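Local atomic coordinates of tyrosine-protein phosphatase YwqE (Bacillus subtilis, PDB entry 3QY7), a protein that dephosphorylates phosphotyrosine-containing proteins, among them YwqD, YwqF and Ssb, as a manganese-dependent hydrolase with a TIM-barrel fold of the PHP type. Residues A[28-33]-A[71-76]; A[98-103]-A[230-235]; A[188-193]-A[235-240]; A[168-173]-A[202-207]. One frame throughout, in Å; residues are numbered along the deposited sequence.

Contact 1 of 4, residues A[28-33]-A[71-76]; sequences AAVRQG and IPLHVL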
loop_
_atom_site.group_PDB
_atom_site.type_symbol
_atom_site.label_atom_id
_atom_site.label_comp_id
_atom_site.label_asym_id
_atom_site.label_seq_id
_atom_site.Cartn_x
_atom_site.Cartn_y
_atom_site.Cartn_z
ATOM N N ALA A 28 11.959 11.758 7.133
ATOM C CA ALA A 28 11.695 10.599 7.994
ATOM C C ALA A 28 11.839 9.300 7.219
ATOM O O ALA A 28 12.414 8.329 7.721
ATOM C CB ALA A 28 10.331 10.691 8.599
ATOM N N ALA A 29 11.310 9.283 5.993
ATOM C CA ALA A 29 11.434 8.131 5.109
ATOM C C ALA A 29 12.892 7.760 4.895
ATOM O O ALA A 29 13.266 6.599 5.009
ATOM C CB ALA A 29 10.731 8.395 3.760
ATOM N N VAL A 30 13.727 8.768 4.642
ATOM C CA VAL A 30 15.129 8.532 4.382
ATOM C C VAL A 30 15.803 7.950 5.633
ATOM O O VAL A 30 16.597 7.012 5.527
ATOM C CB VAL A 30 15.829 9.826 3.925
ATOM C CG1 VAL A 30 17.336 9.704 4.035
ATOM C CG2 VAL A 30 15.435 10.169 2.478
ATOM N N ARG A 31 15.465 8.484 6.803
ATOM C CA ARG A 31 16.030 7.964 8.071
ATOM C C ARG A 31 15.670 6.482 8.291
ATOM O O ARG A 31 16.433 5.732 8.905
ATOM C CB ARG A 31 15.642 8.827 9.266
ATOM C CG ARG A 31 16.223 10.250 9.223
ATOM C CD ARG A 31 16.057 10.964 10.548
ATOM N NE ARG A 31 14.735 10.746 11.137
ATOM C CZ ARG A 31 13.678 11.540 10.975
ATOM N NH1 ARG A 31 13.755 12.651 10.236
ATOM N NH2 ARG A 31 12.532 11.221 11.576
ATOM N N GLN A 32 14.541 6.065 7.723
ATOM C CA GLN A 32 14.064 4.680 7.808
ATOM C C GLN A 32 14.648 3.751 6.733
ATOM O O GLN A 32 14.332 2.552 6.708
ATOM C CB GLN A 32 12.519 4.664 7.739
ATOM C CG GLN A 32 11.811 5.199 8.967
ATOM C CD GLN A 32 11.686 4.168 10.084
ATOM O OE1 GLN A 32 12.241 3.073 9.998
ATOM N NE2 GLN A 32 10.917 4.503 11.112
ATOM N N GLY A 33 15.489 4.282 5.846
ATOM C CA GLY A 33 16.093 3.478 4.792
ATOM C C GLY A 33 15.293 3.406 3.509
ATOM O O GLY A 33 15.615 2.628 2.624
ATOM N N ILE A 71 17.483 16.127 -0.421
ATOM C CA ILE A 71 16.933 14.915 0.208
ATOM C C ILE A 71 16.937 13.759 -0.802
ATOM O O ILE A 71 16.324 13.868 -1.866
ATOM C CB ILE A 71 15.512 15.162 0.754
ATOM C CG1 ILE A 71 15.538 16.296 1.793
ATOM C CG2 ILE A 71 14.929 13.839 1.332
ATOM C CD1 ILE A 71 14.176 16.858 2.157
ATOM N N PRO A 72 17.638 12.644 -0.481
ATOM C CA PRO A 72 17.777 11.545 -1.450
ATOM C C PRO A 72 16.549 10.629 -1.437
ATOM O O PRO A 72 16.607 9.504 -0.963
ATOM C CB PRO A 72 19.031 10.817 -0.964
ATOM C CG PRO A 72 19.071 11.095 0.512
ATOM C CD PRO A 72 18.407 12.400 0.754
ATOM N N LEU A 73 15.446 11.136 -1.952
ATOM C CA LEU A 73 14.235 10.364 -2.082
ATOM C C LEU A 73 13.553 10.613 -3.414
ATOM O O LEU A 73 13.425 11.717 -3.786
ATOM C CB LEU A 73 13.275 10.695 -0.970
ATOM C CG LEU A 73 12.070 9.757 -0.976
ATOM C CD1 LEU A 73 12.117 8.784 0.024
ATOM C CD2 LEU A 73 10.761 10.404 -1.091
ATOM N N HIS A 74 13.097 9.563 -4.077
ATOM C CA HIS A 74 12.407 9.693 -5.370
ATOM C C HIS A 74 10.961 9.251 -5.219
ATOM O O HIS A 74 10.692 8.153 -4.720
ATOM C CB HIS A 74 13.154 8.841 -6.408
ATOM C CG HIS A 74 12.611 8.896 -7.810
ATOM N ND1 HIS A 74 12.045 10.019 -8.376
ATOM C CD2 HIS A 74 12.649 7.966 -8.795
ATOM C CE1 HIS A 74 11.714 9.761 -9.628
ATOM N NE2 HIS A 74 12.079 8.526 -9.909
ATOM N N VAL A 75 10.045 10.138 -5.610
ATOM C CA VAL A 75 8.609 9.893 -5.547
ATOM C C VAL A 75 8.088 9.529 -6.946
ATOM O O VAL A 75 8.315 10.256 -7.927
ATOM C CB VAL A 75 7.855 11.128 -4.993
ATOM C CG1 VAL A 75 6.377 10.811 -4.842
ATOM C CG2 VAL A 75 8.439 11.517 -3.638
ATOM N N LEU A 76 7.410 8.381 -7.016
ATOM C CA LEU A 76 6.778 7.895 -8.235
ATOM C C LEU A 76 5.242 7.959 -8.120
ATOM O O LEU A 76 4.690 7.998 -7.010
ATOM C CB LEU A 76 7.240 6.465 -8.519
ATOM C CG LEU A 76 8.729 6.400 -8.879
ATOM C CD1 LEU A 76 9.182 4.964 -8.846
ATOM C CD2 LEU A 76 8.981 7.022 -10.246
#
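Val-30, in the last turn of helix 19-31, meets Ile-71, Pro-72 and Leu-73 with its two methyls and carries most of the contact. The CA atoms of Val-30 and Leu-73 lie 6.8 Å apart, and CB of Val-30 points toward the 71-76 segment. Val-30 CG1, anti to the backbone N (chi1 164°), meets Pro-72 CG at 4.2 Å. CG2, lying anti to the carbonyl carbon, packs against the 71-73 bend of the other segment: the nearest neighbour of Val-30 CG2 there is Pro-72 O at 3.7 Å, followed by Ile-71 CG2 at 3.9 Å, while Leu-73 CB stands 4.1 Å from the same Val-30 CG2. One methyl therefore touches three consecutive residues. The bend is an inverse gamma turn centred on Pro-72, in which Leu-73 N bonds to Ile-71 O at 2.9 Å. One residue back on the helix, Ala-29 CB meets the CD1 branch of Leu-73 at 4.0 Å. No hydrogen bond crosses between the segments, and the buried surface is a modest 165 Å². Past Arg-31 the helix ends in a Schellman motif at Gly-33, which has positive phi and its N bonded to Val-30 O. Ala-29 and Leu-73 both also touch Ile-37 of strand 36-38, the parallel neighbour of strand 74-76, and Ile-71 reaches Ile-23 of helix 19-31 and Leu-66 of helix 52-68, placing the turn between these two helices.

Contact 2 of 4, residues A[98-103]-A[230-235]; sequences SLNDTK and LLLRNQ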
loop_
_atom_site.group_PDB
_atom_site.type_symbol
_atom_site.label_atom_id
_atom_site.label_comp_id
_atom_site.label_asym_id
_atom_site.label_seq_id
_atom_site.Cartn_x
_atom_site.Cartn_y
_atom_site.Cartn_z
ATOM N N SER A 98 -2.269 2.958 -11.819
ATOM C CA SER A 98 -1.730 1.822 -11.103
ATOM C C SER A 98 -0.441 2.280 -10.420
ATOM O O SER A 98 -0.017 3.427 -10.598
ATOM C CB SER A 98 -1.489 0.638 -12.034
ATOM O OG SER A 98 -0.604 1.016 -13.079
ATOM N N LEU A 99 0.138 1.409 -9.600
ATOM C CA LEU A 99 1.314 1.780 -8.816
ATOM C C LEU A 99 2.503 1.906 -9.757
ATOM O O LEU A 99 2.899 0.940 -10.382
ATOM C CB LEU A 99 1.569 0.733 -7.711
ATOM C CG LEU A 99 0.448 0.569 -6.656
ATOM C CD1 LEU A 99 0.742 -0.595 -5.763
ATOM C CD2 LEU A 99 0.284 1.870 -5.826
ATOM N N ASN A 100 3.061 3.115 -9.855
ATOM C CA ASN A 100 4.155 3.381 -10.766
ATOM C C ASN A 100 3.878 2.894 -12.189
ATOM O O ASN A 100 4.784 2.423 -12.882
ATOM C CB ASN A 100 5.472 2.774 -10.238
ATOM C CG ASN A 100 6.676 3.270 -11.010
ATOM O OD1 ASN A 100 6.702 4.413 -11.428
ATOM N ND2 ASN A 100 7.673 2.400 -11.207
ATOM N N ASP A 101 2.618 2.981 -12.608
ATOM C CA ASP A 101 2.224 2.549 -13.964
ATOM C C ASP A 101 2.513 1.070 -14.255
ATOM O O ASP A 101 2.615 0.670 -15.415
ATOM C CB ASP A 101 2.908 3.436 -15.024
ATOM C CG ASP A 101 2.478 4.878 -14.948
ATOM O OD1 ASP A 101 3.375 5.757 -14.981
ATOM O OD2 ASP A 101 1.256 5.153 -14.826
ATOM N N THR A 102 2.655 0.256 -13.212
ATOM C CA THR A 102 2.869 -1.181 -13.365
ATOM C C THR A 102 1.546 -1.935 -13.394
ATOM O O THR A 102 0.484 -1.334 -13.370
ATOM C CB THR A 102 3.692 -1.755 -12.204
ATOM O OG1 THR A 102 2.891 -1.724 -11.001
ATOM C CG2 THR A 102 4.993 -0.965 -12.022
ATOM N N LYS A 103 1.629 -3.263 -13.410
ATOM C CA LYS A 103 0.439 -4.101 -13.387
ATOM C C LYS A 103 -0.223 -4.161 -12.020
ATOM O O LYS A 103 -1.289 -4.743 -11.897
ATOM C CB LYS A 103 0.777 -5.515 -13.836
ATOM C CG LYS A 103 1.517 -6.355 -12.811
ATOM C CD LYS A 103 1.789 -7.739 -13.346
ATOM C CE LYS A 103 2.882 -7.712 -14.372
ATOM N NZ LYS A 103 2.917 -9.018 -15.110
ATOM N N LEU A 230 10.395 -5.943 -6.938
ATOM C CA LEU A 230 9.793 -6.634 -8.075
ATOM C C LEU A 230 8.630 -5.848 -8.649
ATOM O O LEU A 230 8.508 -5.706 -9.866
ATOM C CB LEU A 230 9.341 -8.064 -7.707
ATOM C CG LEU A 230 10.459 -9.032 -7.327
ATOM C CD1 LEU A 230 9.853 -10.239 -6.650
ATOM C CD2 LEU A 230 11.300 -9.438 -8.550
ATOM N N LEU A 231 7.777 -5.326 -7.769
ATOM C CA LEU A 231 6.666 -4.481 -8.189
ATOM C C LEU A 231 7.176 -3.268 -8.964
ATOM O O LEU A 231 6.673 -2.961 -10.023
ATOM C CB LEU A 231 5.837 -4.044 -6.972
ATOM C CG LEU A 231 4.713 -3.050 -7.224
ATOM C CD1 LEU A 231 3.592 -3.202 -6.190
ATOM C CD2 LEU A 231 5.198 -1.603 -7.277
ATOM N N LEU A 232 8.165 -2.577 -8.443
ATOM C CA LEU A 232 8.661 -1.393 -9.097
ATOM C C LEU A 232 9.066 -1.643 -10.526
ATOM O O LEU A 232 8.797 -0.799 -11.371
ATOM C CB LEU A 232 9.809 -0.767 -8.310
ATOM C CG LEU A 232 10.128 0.670 -8.727
ATOM C CD1 LEU A 232 9.017 1.541 -8.257
ATOM C CD2 LEU A 232 11.345 1.132 -8.083
ATOM N N ARG A 233 9.705 -2.797 -10.756
ATOM C CA ARG A 233 10.226 -3.253 -12.055
ATOM C C ARG A 233 9.156 -3.919 -12.928
ATOM O O ARG A 233 9.454 -4.364 -14.037
ATOM C CB ARG A 233 11.361 -4.271 -11.859
ATOM C CG ARG A 233 12.656 -3.735 -11.257
ATOM C CD ARG A 233 13.639 -4.870 -10.969
ATOM N NE ARG A 233 14.949 -4.368 -10.541
ATOM C CZ ARG A 233 15.952 -4.064 -11.370
ATOM N NH1 ARG A 233 15.817 -4.221 -12.681
ATOM N NH2 ARG A 233 17.098 -3.613 -10.883
ATOM N N ASN A 234 7.930 -3.981 -12.419
ATOM C CA ASN A 234 6.801 -4.634 -13.091
ATOM C C ASN A 234 7.018 -6.136 -13.297
ATOM O O ASN A 234 6.515 -6.735 -14.255
ATOM C CB ASN A 234 6.446 -3.930 -14.406
ATOM C CG ASN A 234 5.031 -4.238 -14.864
ATOM O OD1 ASN A 234 4.131 -4.465 -14.055
ATOM N ND2 ASN A 234 4.840 -4.288 -16.169
ATOM N N GLN A 235 7.777 -6.726 -12.383
ATOM C CA GLN A 235 8.001 -8.167 -12.340
ATOM C C GLN A 235 6.935 -8.856 -11.503
ATOM O O GLN A 235 6.172 -8.208 -10.801
ATOM C CB GLN A 235 9.381 -8.484 -11.746
ATOM C CG GLN A 235 10.553 -8.045 -12.605
ATOM C CD GLN A 235 10.474 -8.603 -13.994
ATOM O OE1 GLN A 235 10.137 -7.888 -14.937
ATOM N NE2 GLN A 235 10.766 -9.892 -14.135
HETATM O O HOH W 1 5.492 -9.074 -15.070
#
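Leu-99 meets Leu-231 methyl to methyl, CD1 to CD1 at 3.9 Å, the two side chains crossing at about a right angle. Just before it, Ser-98 OG bonds to Thr-102 O within the same loop. The carbonyl O of Leu-99 is gripped twice by Thr-102, through N and through OG1, the latter at 2.7 Å, closing the turn from Leu-99 to Thr-102. Asn-100 crosses Leu-232 at a slant, with ND2 3.4 Å from Leu-232 CD1, and the same ND2 makes a weak bond to Leu-232 O, bent to 134° at the hydrogen. Thr-102 sends CG2 to Leu-231 O, at 3.3 Å. Lys-103 N makes the shorter of the two direct hydrogen bonds between the segments, to Asn-234 OD1 at 2.8 Å; it is fairly straight at 162°, though the donor sits 38° above the carboxamide plane. The lysine chain is bent at chi3, Lys-103 CE lies 3.5 Å from Asn-234 OD1, and NZ gives a proton to a water that in turn donates to Asn-234 O. Asn-234 has positive phi, and Gln-235 N returns to Leu-230 O at 2.8 Å: a Schellman motif ends helix 219-232 against the loop leading into strand 104-108 of the TIM barrel.

Contact 3 of 4, residues A[188-193]-A[235-240]; sequences IHFVAS and QTIFRQ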
loop_
_atom_site.group_PDB
_atom_site.type_symbol
_atom_site.label_atom_id
_atom_site.label_comp_id
_atom_site.label_asym_id
_atom_site.label_seq_id
_atom_site.Cartn_x
_atom_site.Cartn_y
_atom_site.Cartn_z
ATOM N N ILE A 188 -0.015 -11.962 3.034
ATOM C CA ILE A 188 0.554 -10.625 2.885
ATOM C C ILE A 188 1.769 -10.711 1.962
ATOM O O ILE A 188 2.589 -11.614 2.101
ATOM C CB ILE A 188 1.025 -10.094 4.269
ATOM C CG1 ILE A 188 -0.142 -10.037 5.268
ATOM C CG2 ILE A 188 1.757 -8.742 4.156
ATOM C CD1 ILE A 188 -1.373 -9.186 4.873
ATOM N N HIS A 189 1.886 -9.742 1.051
ATOM C CA HIS A 189 2.962 -9.746 0.055
ATOM C C HIS A 189 3.865 -8.525 0.108
ATOM O O HIS A 189 4.955 -8.568 -0.446
ATOM C CB HIS A 189 2.370 -9.960 -1.332
ATOM C CG HIS A 189 1.473 -11.156 -1.375
ATOM N ND1 HIS A 189 0.126 -11.072 -1.095
ATOM C CD2 HIS A 189 1.743 -12.469 -1.554
ATOM C CE1 HIS A 189 -0.404 -12.282 -1.146
ATOM N NE2 HIS A 189 0.554 -13.149 -1.417
ATOM N N PHE A 190 3.417 -7.470 0.784
ATOM C CA PHE A 190 4.158 -6.205 0.909
ATOM C C PHE A 190 3.961 -5.631 2.312
ATOM O O PHE A 190 2.921 -5.863 2.946
ATOM C CB PHE A 190 3.625 -5.132 -0.061
ATOM C CG PHE A 190 3.513 -5.570 -1.489
ATOM C CD1 PHE A 190 4.619 -5.516 -2.340
ATOM C CD2 PHE A 190 2.283 -5.973 -2.004
ATOM C CE1 PHE A 190 4.510 -5.895 -3.674
ATOM C CE2 PHE A 190 2.162 -6.349 -3.355
ATOM C CZ PHE A 190 3.267 -6.306 -4.188
ATOM N N VAL A 191 4.942 -4.863 2.783
ATOM C CA VAL A 191 4.774 -4.043 3.971
ATOM C C VAL A 191 5.012 -2.599 3.531
ATOM O O VAL A 191 5.970 -2.316 2.786
ATOM C CB VAL A 191 5.782 -4.425 5.082
ATOM C CG1 VAL A 191 5.434 -3.696 6.370
ATOM C CG2 VAL A 191 5.830 -5.943 5.293
ATOM N N ALA A 192 4.130 -1.695 3.931
ATOM C CA ALA A 192 4.254 -0.307 3.516
ATOM C C ALA A 192 3.754 0.633 4.600
ATOM O O ALA A 192 2.977 0.232 5.473
ATOM C CB ALA A 192 3.503 -0.058 2.172
ATOM N N SER A 193 4.189 1.886 4.518
ATOM C CA SER A 193 3.920 2.860 5.577
ATOM C C SER A 193 2.485 3.315 5.698
ATOM O O SER A 193 1.986 3.477 6.818
ATOM C CB SER A 193 4.797 4.112 5.413
ATOM O OG SER A 193 4.370 4.897 4.296
ATOM N N GLN A 235 7.777 -6.726 -12.383
ATOM C CA GLN A 235 8.001 -8.167 -12.340
ATOM C C GLN A 235 6.935 -8.856 -11.503
ATOM O O GLN A 235 6.172 -8.208 -10.801
ATOM C CB GLN A 235 9.381 -8.484 -11.746
ATOM C CG GLN A 235 10.553 -8.045 -12.605
ATOM C CD GLN A 235 10.474 -8.603 -13.994
ATOM O OE1 GLN A 235 10.137 -7.888 -14.937
ATOM N NE2 GLN A 235 10.766 -9.892 -14.135
ATOM N N THR A 236 6.903 -10.177 -11.574
ATOM C CA THR A 236 5.948 -10.954 -10.807
ATOM C C THR A 236 6.464 -11.128 -9.381
ATOM O O THR A 236 7.600 -11.546 -9.191
ATOM C CB THR A 236 5.717 -12.313 -11.484
ATOM O OG1 THR A 236 5.221 -12.090 -12.812
ATOM C CG2 THR A 236 4.706 -13.157 -10.690
ATOM N N ILE A 237 5.646 -10.765 -8.383
ATOM C CA ILE A 237 6.008 -10.911 -6.972
ATOM C C ILE A 237 6.106 -12.377 -6.549
ATOM O O ILE A 237 5.537 -13.269 -7.209
ATOM C CB ILE A 237 5.019 -10.178 -6.031
ATOM C CG1 ILE A 237 3.570 -10.605 -6.310
ATOM C CG2 ILE A 237 5.148 -8.659 -6.196
ATOM C CD1 ILE A 237 2.633 -10.431 -5.105
ATOM N N PHE A 238 6.820 -12.614 -5.447
ATOM C CA PHE A 238 6.974 -13.956 -4.902
ATOM C C PHE A 238 5.901 -14.224 -3.868
ATOM O O PHE A 238 5.627 -13.394 -2.988
ATOM C CB PHE A 238 8.359 -14.163 -4.290
ATOM C CG PHE A 238 9.495 -13.918 -5.247
ATOM C CD1 PHE A 238 10.691 -13.378 -4.789
ATOM C CD2 PHE A 238 9.373 -14.242 -6.607
ATOM C CE1 PHE A 238 11.756 -13.160 -5.664
ATOM C CE2 PHE A 238 10.428 -14.015 -7.487
ATOM C CZ PHE A 238 11.621 -13.471 -7.005
ATOM N N ARG A 239 5.299 -15.399 -3.980
ATOM C CA ARG A 239 4.222 -15.793 -3.094
ATOM C C ARG A 239 4.536 -17.138 -2.472
ATOM O O ARG A 239 5.202 -17.986 -3.076
ATOM C CB ARG A 239 2.895 -15.877 -3.867
ATOM C CG ARG A 239 2.522 -14.589 -4.591
ATOM C CD ARG A 239 1.490 -14.808 -5.693
ATOM N NE ARG A 239 0.144 -14.706 -5.162
ATOM C CZ ARG A 239 -0.691 -13.686 -5.354
ATOM N NH1 ARG A 239 -0.377 -12.637 -6.106
ATOM N NH2 ARG A 239 -1.873 -13.738 -4.782
ATOM N N GLN A 240 4.049 -17.320 -1.253
ATOM C CA GLN A 240 4.052 -18.627 -0.608
ATOM C C GLN A 240 2.597 -19.141 -0.603
ATOM O O GLN A 240 1.650 -18.342 -0.754
ATOM C CB GLN A 240 4.644 -18.535 0.807
ATOM C CG GLN A 240 6.123 -18.105 0.871
ATOM C CD GLN A 240 7.094 -19.103 0.252
ATOM O OE1 GLN A 240 8.064 -18.709 -0.407
ATOM N NE2 GLN A 240 6.846 -20.393 0.462
HETATM O O HOH W 2 0.149 -15.995 -1.405
#
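One water is held between His-189 and Gln-240, 2.9 Å from His-189 NE2 and 2.9 Å from Gln-240 O, to which it donates; it lies in the plane of the imidazole, at its edge. His-189 directly precedes strand 190-192 of the TIM barrel, and 235-240 is the extended tail that follows helix 219-232, so the contact lays the tail across the entry to this strand, away from the metal ligands beyond its other end. The ring is fixed on its other nitrogen as well, since ND1 is hydrogen-bonded to Ser-160 N of the adjoining strand 159-163. Ile-237 meets both His-189 and Phe-190, one branch to each. Its CG1 takes the position between the backbone N and the carbonyl carbon (chi1 53°), and Ile-237 CD1 ends 3.8 Å from His-189 CB. The other branch, CG2 of Ile-237, is 3.6 Å from Phe-190 CZ. Arg-239 approaches the histidine with its aliphatic part, CG standing 3.8 Å from His-189 CD2. Farther out, His-189 NE2 lies over one face of the Arg-239 guanidinium, toward its rim, with the two planes inclined by 36°. That guanidinium is held elsewhere, by NH2 bonding to Ala-158 O. Asn-227 of helix 219-232 ties both backbones, its ND2 bonding to His-189 O and its OD1 receiving Phe-238 N. Near the imidazole plane, at the ring edge, Phe-238 O comes to 4.2 Å from His-189 CD2.

Contact 4 of 4, residues A[168-173]-A[202-207]; sequences AGIFGK and NFHTQE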
loop_
_atom_site.group_PDB
_atom_site.type_symbol
_atom_site.label_atom_id
_atom_site.label_comp_id
_atom_site.label_asym_id
_atom_site.label_seq_id
_atom_site.Cartn_x
_atom_site.Cartn_y
_atom_site.Cartn_z
ATOM N N ALA A 168 4.061 -2.748 13.989
ATOM C CA ALA A 168 4.889 -2.051 14.987
ATOM C C ALA A 168 4.118 -1.743 16.272
ATOM O O ALA A 168 4.719 -1.376 17.286
ATOM C CB ALA A 168 5.479 -0.770 14.398
ATOM N N GLY A 169 2.796 -1.882 16.225
ATOM C CA GLY A 169 1.936 -1.669 17.398
ATOM C C GLY A 169 1.416 -0.256 17.623
ATOM O O GLY A 169 0.706 -0.017 18.615
ATOM N N ILE A 170 1.732 0.680 16.721
ATOM C CA ILE A 170 1.336 2.097 16.922
ATOM C C ILE A 170 -0.162 2.362 16.751
ATOM O O ILE A 170 -0.656 3.461 17.045
ATOM C CB ILE A 170 2.169 3.100 16.075
ATOM C CG1 ILE A 170 1.805 3.000 14.589
ATOM C CG2 ILE A 170 3.680 2.931 16.354
ATOM C CD1 ILE A 170 2.446 4.055 13.701
ATOM N N PHE A 171 -0.879 1.356 16.271
ATOM C CA PHE A 171 -2.321 1.452 16.162
ATOM C C PHE A 171 -2.996 0.494 17.133
ATOM O O PHE A 171 -4.179 0.164 16.991
ATOM C CB PHE A 171 -2.777 1.242 14.716
ATOM C CG PHE A 171 -2.177 2.232 13.751
ATOM C CD1 PHE A 171 -2.277 3.607 13.984
ATOM C CD2 PHE A 171 -1.512 1.790 12.607
ATOM C CE1 PHE A 171 -1.723 4.533 13.097
ATOM C CE2 PHE A 171 -0.954 2.702 11.709
ATOM C CZ PHE A 171 -1.056 4.080 11.955
ATOM N N GLY A 172 -2.216 0.028 18.096
ATOM C CA GLY A 172 -2.758 -0.759 19.161
ATOM C C GLY A 172 -2.362 -2.190 19.142
ATOM O O GLY A 172 -1.856 -2.615 18.197
ATOM N N LYS A 173 -2.603 -2.896 20.226
ATOM C CA LYS A 173 -2.092 -4.208 20.483
ATOM C C LYS A 173 -2.826 -5.218 19.685
ATOM O O LYS A 173 -2.330 -6.265 19.389
ATOM C CB LYS A 173 -2.323 -4.549 21.956
ATOM C CG LYS A 173 -1.133 -4.949 22.712
ATOM C CD LYS A 173 -1.437 -5.424 24.186
ATOM C CE LYS A 173 -2.657 -6.292 24.359
ATOM N NZ LYS A 173 -2.899 -6.615 25.795
ATOM N N ASN A 202 2.873 7.773 10.951
ATOM C CA ASN A 202 4.145 7.911 10.308
ATOM C C ASN A 202 4.738 6.583 9.808
ATOM O O ASN A 202 3.996 5.728 9.533
ATOM C CB ASN A 202 5.085 8.689 11.165
ATOM C CG ASN A 202 5.268 8.076 12.464
ATOM O OD1 ASN A 202 4.925 6.946 12.651
ATOM N ND2 ASN A 202 5.852 8.787 13.365
ATOM N N PHE A 203 6.024 6.469 9.584
ATOM C CA PHE A 203 6.507 5.298 8.891
ATOM C C PHE A 203 6.690 3.969 9.693
ATOM O O PHE A 203 6.045 3.005 9.381
ATOM C CB PHE A 203 7.808 5.660 8.168
ATOM C CG PHE A 203 7.618 6.600 7.024
ATOM C CD1 PHE A 203 7.480 7.938 7.247
ATOM C CD2 PHE A 203 7.540 6.165 5.729
ATOM C CE1 PHE A 203 7.266 8.787 6.246
ATOM C CE2 PHE A 203 7.344 7.019 4.757
ATOM C CZ PHE A 203 7.186 8.342 5.007
ATOM N N HIS A 204 7.512 3.988 10.741
ATOM C CA HIS A 204 7.710 2.799 11.580
ATOM C C HIS A 204 8.211 1.576 10.801
ATOM O O HIS A 204 7.962 0.417 11.149
ATOM C CB HIS A 204 6.475 2.555 12.465
ATOM C CG HIS A 204 6.483 3.426 13.681
ATOM N ND1 HIS A 204 7.090 3.046 14.859
ATOM C CD2 HIS A 204 6.079 4.702 13.864
ATOM C CE1 HIS A 204 7.005 4.030 15.735
ATOM N NE2 HIS A 204 6.383 5.042 15.159
ATOM N N THR A 205 8.958 1.881 9.748
ATOM C CA THR A 205 9.453 0.900 8.800
ATOM C C THR A 205 10.393 -0.127 9.438
ATOM O O THR A 205 10.176 -1.338 9.322
ATOM C CB THR A 205 10.185 1.620 7.646
ATOM O OG1 THR A 205 9.401 2.750 7.220
ATOM C CG2 THR A 205 10.397 0.686 6.483
ATOM N N GLN A 206 11.435 0.361 10.104
ATOM C CA GLN A 206 12.422 -0.518 10.730
ATOM C C GLN A 206 11.820 -1.302 11.883
ATOM O O GLN A 206 12.143 -2.494 12.070
ATOM C CB GLN A 206 13.643 0.288 11.176
ATOM C CG GLN A 206 14.457 0.838 10.001
ATOM C CD GLN A 206 15.054 -0.228 9.094
ATOM O OE1 GLN A 206 15.383 -1.336 9.526
ATOM N NE2 GLN A 206 15.199 0.109 7.823
ATOM N N GLU A 207 10.930 -0.653 12.622
ATOM C CA GLU A 207 10.248 -1.276 13.745
ATOM C C GLU A 207 9.463 -2.511 13.287
ATOM O O GLU A 207 9.581 -3.588 13.885
ATOM C CB GLU A 207 9.374 -0.238 14.446
ATOM C CG GLU A 207 10.193 0.893 15.096
ATOM C CD GLU A 207 10.455 2.139 14.226
ATOM O OE1 GLU A 207 10.590 2.071 12.972
ATOM O OE2 GLU A 207 10.558 3.227 14.852
#
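Ile-170 holds CG1 between its backbone N and carbonyl carbon (chi1 71°), leaving CG2 anti to the carbonyl carbon, while chi2 of His-204 (-89°) turns the imidazole so that one face meets that methyl. The result is a CH-pi contact: Ile-170 CG2 stands 3.6 Å from the centroid of the His-204 ring, only 10° off the normal, hence over the centre of the face. The two side chains reach toward each other tip to tip, and Ile-170 CD1 lies nearer the rim, 3.7 Å from His-204 CD2. Beside this pair, Ala-168 CB packs 4.0 Å from His-204 CB and 3.9 Å from Glu-207 CB. No hydrogen bond joins the segments, and the 204 Å² buried between them comes mostly from these groups. Ile-170 sits in a type I turn that follows the end of helix 164-168. That helix closes in a Schellman motif at Gly-169, which has positive phi, and the turn runs from Gly-169 to Gly-172, closed by Gly-172 N to Gly-169 O at 3.0 Å. Gly-172 and His-204 are both N-caps, of helices 173-184 and 205-216. The contact thus sets the junction between helices 164-168 and 173-184 against the start of helix 205-216, whose Gln-206 also bonds through NE2 to the carbonyl O of Gln-32, just past the end of helix 19-31.

Overall arrangement
Contacts 2 and 3 form a continuous strip, their centres 12 Å apart: they share Gln-235, and Leu-231 CD1 lies 3.7 Å from Phe-190 CZ. Contact 1 joins this strip through Leu-76 CD1, 3.5 Å from Leu-232 CD1, and touches contact 4 at its other segment, 28-33, by way of Gln-32. Contacts 2 and 4, centres 25 Å apart, lie on opposite sides of the chain's centre. Ser-193 CB touches Phe-203 CD2 at 3.4 Å, linking contacts 3 and 4; Ser-193 directly precedes the metal ligand Asp-194 in sequence. The metals stay outside all four: a bound iron lies about 10 Å from the Leu-99 side chain, and a bound iron about 13 Å from that of Ile-170.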